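D-ribulose-5-phosphate 3-epimerase, putative (Plasmodium falciparum, PDB 1TQX) probably catalyses the interconversion of D-ribulose 5-phosphate and D-xylulose 5-phosphate, using one divalent metal ion bound in a TIM barrel. Local coordinates at residues 34-39 / 141-146; 119-124 / 161-166. All coordinates share one frame; numbering follows the deposited sequence.

In the fold
Contacts 1 and 2 sit on the inside and the outside of one parallel beta barrel, with centres about 12 Å apart. Along the chain their segments alternate: 34-39, 119-124, 141-146, then 161-166. Contact 1 spans the barrel interior at the zinc site, between strands 34-40 and 141-145. Contact 2 joins the end of strand 116-121 to helix 161-170, which follows strand 141-145 in sequence and lies on the outer layer. The two meet where strands 116-121 and 141-145 run side by side, through the backbone pair Ile119 and Leu143 and through Ser120 OG at the carbonyl of Leu143. Leu143 thus faces the zinc site while the backbone of its strand pairs with 116-121, whose end meets the outer helix.

Contact 1: 34-39 / 141-146; sequences WIHLDV and TVLVMT. With ZN (zinc ion), chain D.
A zinc-bound imidazole meets an aliphatic side chain across the middle of a barrel: CE1 of His36 lies 4.0 Å from CD1 of Leu143, although the CA atoms of His36 and Leu143 are 11.6 Å apart. The two side chains approach from opposite directions, and the methyl sits at the edge of the ring, near its plane. Both CB atoms already point across the barrel; with CG anti to the backbone N (chi1 -165° and -168°) the imidazole and the isobutyl group continue toward each other.

His36 uses both ring nitrogens. NE2 binds the zinc ion at 2.2 Å, while ND1 is hydrogen-bonded to the carboxylate of Asp68, a second-shell residue that, together with the zinc bond, would fix the rotation of the ring and probably make it a more electron-rich ligand. Two residues further along the same strand, OD1 of Asp38 reaches the zinc at 2.1 Å; its OD2 stays 3.4 Å from the metal, so the carboxylate binds through one oxygen. His70 and Asp179, from other strands, complete the protein ligands. The eight parallel strands form a TIM barrel, and the two histidines and two aspartates meet the zinc inside it, consistent with the one divalent metal per subunit of the ribulose-phosphate 3-epimerase family, in which Asp38 and Asp179 are the predicted acid-base pair. Leu143 packs against His70 and Asp179 as well as His36, placing an aliphatic group beside the liganding side chains.

Toward the N-terminal ends of the two strands, CH2 of Trp34 approaches OG1 of Thr141 at 4.3 Å, the hydroxyl lying at the edge of the indole near its plane. This is a loose van der Waals approach; Thr141 OG1 is hydrogen-bonded to Gln88, and the indole stacks on Phe66.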
ATOM      1  N   TRP A  34       1.227   6.443   8.073  1.00 20.50           N
ATOM      2  CA  TRP A  34       1.947   6.197   6.826  1.00 20.09           C
ATOM      3  C   TRP A  34       1.478   7.146   5.728  1.00 19.88           C
ATOM      4  O   TRP A  34       0.387   7.715   5.813  1.00 19.11           O
ATOM      5  CB  TRP A  34       1.659   4.774   6.330  1.00 19.28           C
ATOM      6  CG  TRP A  34       2.271   3.630   7.101  1.00 20.19           C
ATOM      7  CD1 TRP A  34       2.747   3.647   8.379  1.00 22.17           C
ATOM      8  CD2 TRP A  34       2.430   2.288   6.632  1.00 19.58           C
ATOM      9  NE1 TRP A  34       3.194   2.393   8.735  1.00 20.19           N
ATOM     10  CE2 TRP A  34       3.007   1.541   7.679  1.00 19.33           C
ATOM     11  CE3 TRP A  34       2.129   1.641   5.422  1.00 18.42           C
ATOM     12  CZ2 TRP A  34       3.297   0.182   7.556  1.00 18.73           C
ATOM     13  CZ3 TRP A  34       2.418   0.285   5.297  1.00 19.24           C
ATOM     14  CH2 TRP A  34       2.996  -0.430   6.363  1.00 19.41           C
ATOM     15  N   ILE A  35       2.309   7.312   4.701  1.00 20.45           N
ATOM     16  CA  ILE A  35       1.941   8.114   3.540  1.00 19.96           C
ATOM     17  C   ILE A  35       2.147   7.115   2.399  1.00 20.45           C
ATOM     18  O   ILE A  35       3.233   6.561   2.239  1.00 20.07           O
ATOM     19  CB  ILE A  35       2.821   9.399   3.368  1.00 20.23           C
ATOM     20  CG1 ILE A  35       2.220  10.281   2.272  1.00 20.96           C
ATOM     21  CG2 ILE A  35       4.271   9.050   3.037  1.00 18.40           C
ATOM     22  CD1 ILE A  35       0.825  10.797   2.606  1.00 23.05           C
ATOM     23  N   HIS A  36       1.080   6.846   1.650  1.00 19.11           N
ATOM     24  CA  HIS A  36       1.124   5.876   0.559  1.00 17.58           C
ATOM     25  C   HIS A  36       1.487   6.535  -0.763  1.00 19.04           C
ATOM     26  O   HIS A  36       0.736   7.369  -1.284  1.00 19.36           O
ATOM     27  CB  HIS A  36      -0.233   5.180   0.445  1.00 16.65           C
ATOM     28  CG  HIS A  36      -0.206   3.938  -0.384  1.00 17.23           C
ATOM     29  ND1 HIS A  36       0.351   2.757   0.063  1.00 17.96           N
ATOM     30  CD2 HIS A  36      -0.664   3.687  -1.632  1.00 15.62           C
ATOM     31  CE1 HIS A  36       0.235   1.835  -0.873  1.00 17.39           C
ATOM     32  NE2 HIS A  36      -0.378   2.373  -1.912  1.00 18.35           N
ATOM     33  N   LEU A  37       2.627   6.135  -1.319  1.00 17.60           N
ATOM     34  CA  LEU A  37       3.141   6.710  -2.558  1.00 18.46           C
ATOM     35  C   LEU A  37       3.056   5.764  -3.756  1.00 17.49           C
ATOM     36  O   LEU A  37       3.845   4.825  -3.873  1.00 16.60           O
ATOM     37  CB  LEU A  37       4.601   7.138  -2.330  1.00 19.09           C
ATOM     38  CG  LEU A  37       4.786   8.032  -1.096  1.00 20.77           C
ATOM     39  CD1 LEU A  37       6.235   8.013  -0.604  1.00 20.62           C
ATOM     40  CD2 LEU A  37       4.346   9.447  -1.455  1.00 21.61           C
ATOM     41  N   ASP A  38       2.102   6.023  -4.646  1.00 18.27           N
ATOM     42  CA  ASP A  38       1.910   5.197  -5.841  1.00 19.59           C
ATOM     43  C   ASP A  38       2.806   5.584  -7.014  1.00 19.28           C
ATOM     44  O   ASP A  38       2.673   6.673  -7.567  1.00 20.01           O
ATOM     45  CB  ASP A  38       0.448   5.258  -6.305  1.00 17.75           C
ATOM     46  CG  ASP A  38      -0.492   4.530  -5.369  1.00 18.29           C
ATOM     47  OD1 ASP A  38      -0.160   3.407  -4.958  1.00 16.84           O
ATOM     48  OD2 ASP A  38      -1.572   5.068  -5.057  1.00 22.51           O
ATOM     49  N   VAL A  39       3.694   4.671  -7.396  1.00 19.87           N
ATOM     50  CA  VAL A  39       4.614   4.880  -8.514  1.00 18.67           C
ATOM     51  C   VAL A  39       4.111   4.053  -9.702  1.00 18.96           C
ATOM     52  O   VAL A  39       4.004   2.832  -9.608  1.00 19.47           O
ATOM     53  CB  VAL A  39       6.040   4.425  -8.138  1.00 18.87           C
ATOM     54  CG1 VAL A  39       7.008   4.691  -9.291  1.00 16.93           C
ATOM     55  CG2 VAL A  39       6.499   5.171  -6.875  1.00 19.44           C
ATOM     56  N   THR A 141       4.246  -7.105   4.404  1.00 21.40           N
ATOM     57  CA  THR A 141       2.887  -6.719   4.041  1.00 21.95           C
ATOM     58  C   THR A 141       2.429  -7.278   2.697  1.00 22.31           C
ATOM     59  O   THR A 141       3.214  -7.364   1.750  1.00 22.34           O
ATOM     60  CB  THR A 141       2.776  -5.177   3.901  1.00 22.49           C
ATOM     61  OG1 THR A 141       3.295  -4.535   5.073  1.00 21.07           O
ATOM     62  CG2 THR A 141       1.317  -4.761   3.682  1.00 22.62           C
ATOM     63  N   VAL A 142       1.157  -7.654   2.623  1.00 22.18           N
ATOM     64  CA  VAL A 142       0.567  -8.114   1.375  1.00 21.89           C
ATOM     65  C   VAL A 142      -0.485  -7.055   1.058  1.00 22.67           C
ATOM     66  O   VAL A 142      -1.357  -6.777   1.880  1.00 22.34           O
ATOM     67  CB  VAL A 142      -0.131  -9.483   1.494  1.00 23.42           C
ATOM     68  CG1 VAL A 142      -0.892  -9.782   0.204  1.00 21.57           C
ATOM     69  CG2 VAL A 142       0.902 -10.574   1.730  1.00 23.97           C
ATOM     70  N   LEU A 143      -0.374  -6.445  -0.116  1.00 21.80           N
ATOM     71  CA  LEU A 143      -1.314  -5.409  -0.529  1.00 21.58           C
ATOM     72  C   LEU A 143      -2.348  -6.027  -1.467  1.00 21.47           C
ATOM     73  O   LEU A 143      -2.048  -6.331  -2.622  1.00 21.39           O
ATOM     74  CB  LEU A 143      -0.552  -4.277  -1.243  1.00 22.85           C
ATOM     75  CG  LEU A 143      -1.241  -2.936  -1.541  1.00 22.53           C
ATOM     76  CD1 LEU A 143      -0.208  -1.979  -2.139  1.00 22.50           C
ATOM     77  CD2 LEU A 143      -2.398  -3.122  -2.500  1.00 26.32           C
ATOM     78  N   VAL A 144      -3.559  -6.223  -0.952  1.00 21.15           N
ATOM     79  CA  VAL A 144      -4.654  -6.793  -1.723  1.00 20.57           C
ATOM     80  C   VAL A 144      -5.372  -5.655  -2.449  1.00 20.79           C
ATOM     81  O   VAL A 144      -6.048  -4.845  -1.816  1.00 19.97           O
ATOM     82  CB  VAL A 144      -5.673  -7.526  -0.798  1.00 22.86           C
ATOM     83  CG1 VAL A 144      -6.874  -8.004  -1.608  1.00 24.18           C
ATOM     84  CG2 VAL A 144      -4.998  -8.704  -0.104  1.00 21.11           C
ATOM     85  N   MET A 145      -5.205  -5.576  -3.767  1.00 20.92           N
ATOM     86  CA  MET A 145      -5.875  -4.531  -4.536  1.00 21.70           C
ATOM     87  C   MET A 145      -7.370  -4.817  -4.497  1.00 22.46           C
ATOM     88  O   MET A 145      -7.796  -5.941  -4.778  1.00 23.61           O
ATOM     89  CB  MET A 145      -5.416  -4.531  -5.999  1.00 19.49           C
ATOM     90  CG  MET A 145      -3.991  -4.053  -6.242  1.00 22.27           C
ATOM     91  SD  MET A 145      -3.679  -2.373  -5.639  1.00 26.98           S
ATOM     92  CE  MET A 145      -4.854  -1.416  -6.574  1.00 25.01           C
ATOM     93  N   THR A 146      -8.162  -3.811  -4.143  1.00 21.28           N
ATOM     94  CA  THR A 146      -9.611  -3.981  -4.105  1.00 22.74           C
ATOM     95  C   THR A 146     -10.233  -3.269  -5.303  1.00 24.97           C
ATOM     96  O   THR A 146     -11.448  -3.058  -5.367  1.00 24.09           O
ATOM     97  CB  THR A 146     -10.212  -3.457  -2.784  1.00 21.20           C
ATOM     98  OG1 THR A 146      -9.663  -2.172  -2.470  1.00 21.48           O
ATOM     99  CG2 THR A 146      -9.906  -4.432  -1.648  1.00 24.27           C
TER
HETATM  100 ZN    ZN D 900      -1.164   1.838  -3.938  1.00 23.78          ZN

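Contact 2: 119-124 / 161-166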
ATOM      1  N   ILE A 119       4.284  -7.130  -1.015  1.00 21.31           N
ATOM      2  CA  ILE A 119       4.034  -7.731  -2.315  1.00 21.57           C
ATOM      3  C   ILE A 119       2.546  -7.540  -2.581  1.00 20.86           C
ATOM      4  O   ILE A 119       1.716  -7.731  -1.688  1.00 20.51           O
ATOM      5  CB  ILE A 119       4.417  -9.239  -2.357  1.00 21.99           C
ATOM      6  CG1 ILE A 119       4.392  -9.729  -3.808  1.00 23.02           C
ATOM      7  CG2 ILE A 119       3.457 -10.070  -1.504  1.00 21.41           C
ATOM      8  CD1 ILE A 119       4.980 -11.124  -4.006  1.00 21.62           C
ATOM      9  N   SER A 120       2.212  -7.134  -3.800  1.00 20.58           N
ATOM     10  CA  SER A 120       0.825  -6.892  -4.149  1.00 20.79           C
ATOM     11  C   SER A 120       0.298  -7.818  -5.242  1.00 21.80           C
ATOM     12  O   SER A 120       1.058  -8.305  -6.085  1.00 21.77           O
ATOM     13  CB  SER A 120       0.654  -5.432  -4.590  1.00 19.97           C
ATOM     14  OG  SER A 120      -0.705  -5.126  -4.866  1.00 22.30           O
ATOM     15  N   ILE A 121      -1.010  -8.064  -5.197  1.00 21.44           N
ATOM     16  CA  ILE A 121      -1.696  -8.890  -6.183  1.00 22.85           C
ATOM     17  C   ILE A 121      -2.923  -8.139  -6.697  1.00 23.45           C
ATOM     18  O   ILE A 121      -3.652  -7.518  -5.921  1.00 21.53           O
ATOM     19  CB  ILE A 121      -2.168 -10.254  -5.599  1.00 23.06           C
ATOM     20  CG1 ILE A 121      -2.868 -10.039  -4.255  1.00 24.86           C
ATOM     21  CG2 ILE A 121      -0.994 -11.217  -5.496  1.00 21.96           C
ATOM     22  CD1 ILE A 121      -3.450 -11.310  -3.655  1.00 26.94           C
ATOM     23  N   LYS A 122      -3.139  -8.200  -8.007  1.00 23.45           N
ATOM     24  CA  LYS A 122      -4.276  -7.539  -8.630  1.00 24.56           C
ATOM     25  C   LYS A 122      -5.547  -8.378  -8.435  1.00 24.67           C
ATOM     26  O   LYS A 122      -5.478  -9.555  -8.079  1.00 24.39           O
ATOM     27  CB  LYS A 122      -3.982  -7.302 -10.115  1.00 23.39           C
ATOM     28  CG  LYS A 122      -2.765  -6.402 -10.335  1.00 27.73           C
ATOM     29  CD  LYS A 122      -2.653  -5.868 -11.760  1.00 28.90           C
ATOM     30  CE  LYS A 122      -2.278  -6.948 -12.757  1.00 30.68           C
ATOM     31  NZ  LYS A 122      -2.174  -6.409 -14.152  1.00 30.58           N
ATOM     32  N   PRO A 123      -6.724  -7.777  -8.661  1.00 25.58           N
ATOM     33  CA  PRO A 123      -8.006  -8.471  -8.499  1.00 25.37           C
ATOM     34  C   PRO A 123      -8.111  -9.890  -9.059  1.00 25.66           C
ATOM     35  O   PRO A 123      -8.596 -10.790  -8.378  1.00 26.03           O
ATOM     36  CB  PRO A 123      -8.993  -7.515  -9.159  1.00 24.95           C
ATOM     37  CG  PRO A 123      -8.399  -6.169  -8.828  1.00 25.22           C
ATOM     38  CD  PRO A 123      -6.935  -6.391  -9.125  1.00 24.60           C
ATOM     39  N   LYS A 124      -7.654 -10.091 -10.290  1.00 26.57           N
ATOM     40  CA  LYS A 124      -7.740 -11.406 -10.917  1.00 29.61           C
ATOM     41  C   LYS A 124      -6.677 -12.425 -10.508  1.00 29.72           C
ATOM     42  O   LYS A 124      -6.721 -13.567 -10.959  1.00 30.91           O
ATOM     43  CB  LYS A 124      -7.726 -11.257 -12.443  1.00 32.54           C
ATOM     44  CG  LYS A 124      -8.836 -10.367 -12.985  1.00 37.01           C
ATOM     45  CD  LYS A 124      -8.735 -10.229 -14.496  1.00 42.18           C
ATOM     46  CE  LYS A 124      -9.761  -9.247 -15.032  1.00 43.67           C
ATOM     47  NZ  LYS A 124      -9.623  -9.067 -16.501  1.00 45.87           N
ATOM     48  N   MET A 161     -12.721  -9.631  -0.529  1.00 27.34           N
ATOM     49  CA  MET A 161     -12.625  -9.904   0.900  1.00 28.23           C
ATOM     50  C   MET A 161     -12.230 -11.338   1.228  1.00 27.45           C
ATOM     51  O   MET A 161     -11.700 -11.607   2.305  1.00 27.70           O
ATOM     52  CB  MET A 161     -13.936  -9.543   1.604  1.00 28.65           C
ATOM     53  CG  MET A 161     -14.227  -8.053   1.616  1.00 27.34           C
ATOM     54  SD  MET A 161     -12.855  -7.075   2.284  1.00 28.63           S
ATOM     55  CE  MET A 161     -11.960  -6.669   0.771  1.00 25.67           C
ATOM     56  N   GLY A 162     -12.487 -12.252   0.300  1.00 28.56           N
ATOM     57  CA  GLY A 162     -12.122 -13.639   0.520  1.00 27.49           C
ATOM     58  C   GLY A 162     -10.614 -13.765   0.636  1.00 28.33           C
ATOM     59  O   GLY A 162     -10.108 -14.562   1.428  1.00 27.08           O
ATOM     60  N   LYS A 163      -9.889 -12.971  -0.152  1.00 27.30           N
ATOM     61  CA  LYS A 163      -8.428 -13.001  -0.122  1.00 26.75           C
ATOM     62  C   LYS A 163      -7.932 -12.532   1.237  1.00 26.94           C
ATOM     63  O   LYS A 163      -7.004 -13.114   1.804  1.00 26.77           O
ATOM     64  CB  LYS A 163      -7.841 -12.100  -1.215  1.00 26.03           C
ATOM     65  CG  LYS A 163      -8.230 -12.489  -2.630  1.00 26.04           C
ATOM     66  CD  LYS A 163      -7.485 -11.642  -3.641  1.00 25.05           C
ATOM     67  CE  LYS A 163      -7.879 -11.989  -5.068  1.00 25.41           C
ATOM     68  NZ  LYS A 163      -7.124 -11.143  -6.046  1.00 22.98           N
ATOM     69  N   VAL A 164      -8.554 -11.474   1.748  1.00 26.57           N
ATOM     70  CA  VAL A 164      -8.188 -10.916   3.045  1.00 25.57           C
ATOM     71  C   VAL A 164      -8.387 -11.942   4.163  1.00 26.67           C
ATOM     72  O   VAL A 164      -7.496 -12.136   4.990  1.00 25.53           O
ATOM     73  CB  VAL A 164      -9.015  -9.640   3.356  1.00 25.61           C
ATOM     74  CG1 VAL A 164      -8.621  -9.074   4.722  1.00 23.28           C
ATOM     75  CG2 VAL A 164      -8.784  -8.589   2.266  1.00 25.40           C
ATOM     76  N   SER A 165      -9.546 -12.599   4.190  1.00 26.70           N
ATOM     77  CA  SER A 165      -9.811 -13.604   5.223  1.00 27.96           C
ATOM     78  C   SER A 165      -8.818 -14.761   5.140  1.00 27.81           C
ATOM     79  O   SER A 165      -8.334 -15.242   6.165  1.00 29.03           O
ATOM     80  CB  SER A 165     -11.240 -14.142   5.104  1.00 27.68           C
ATOM     81  OG  SER A 165     -12.183 -13.152   5.466  1.00 30.51           O
ATOM     82  N   PHE A 166      -8.515 -15.203   3.922  1.00 28.03           N
ATOM     83  CA  PHE A 166      -7.559 -16.289   3.720  1.00 29.29           C
ATOM     84  C   PHE A 166      -6.213 -15.962   4.367  1.00 28.85           C
ATOM     85  O   PHE A 166      -5.659 -16.766   5.114  1.00 28.77           O
ATOM     86  CB  PHE A 166      -7.335 -16.531   2.224  1.00 29.01           C
ATOM     87  CG  PHE A 166      -6.232 -17.511   1.928  1.00 31.12           C
ATOM     88  CD1 PHE A 166      -6.467 -18.883   1.976  1.00 32.76           C
ATOM     89  CD2 PHE A 166      -4.947 -17.063   1.625  1.00 30.75           C
ATOM     90  CE1 PHE A 166      -5.439 -19.798   1.727  1.00 33.29           C
ATOM     91  CE2 PHE A 166      -3.913 -17.969   1.376  1.00 32.59           C
ATOM     92  CZ  PHE A 166      -4.160 -19.336   1.427  1.00 33.00           C
TER
HETATM   93  O   HOH W   1      -6.437  -8.409  -5.105  1.00 21.03           O
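Ile121, at the end of a barrel strand, and Lys163, in the first turn of helix 161-170, reach toward each other, the CD1 tip of Ile121 meeting the lysine chain at CD, two bonds short of NZ. CD1 of Ile121 and CD of Lys163 are 4.0 Å apart, and Val127 lies against both side chains. Lys163 is fully extended beyond CG (chi2 -174°, chi3 -179°), and this straight chain carries its ammonium group past the isoleucine to the turn that follows the strand.

There NZ of Lys163 donates a hydrogen bond to the carbonyl oxygen of Pro123 at 2.8 Å. The nitrogen approaches well above the carbonyl plane, with a C=O...N angle of 110°. A second direct bond goes to the carbonyl of Thr125, just beyond the segment, whereas O of Lys122, though close, is poorly angled for one. An ordered water accepts from NZ of Lys163 at 3.0 Å and donates to O of Ile121 at the same length, bridging the helix to the strand end.

The contact thus links an outer helix of the TIM barrel to the turn after strand 116-121, away from the zinc. These partners of NZ are two carbonyl oxygens and a water, without a carboxylate among them, so the grip probably rests on charge-dipole attraction and would hold the turn at Pro123 and Thr125 directly and at Ile121 through water.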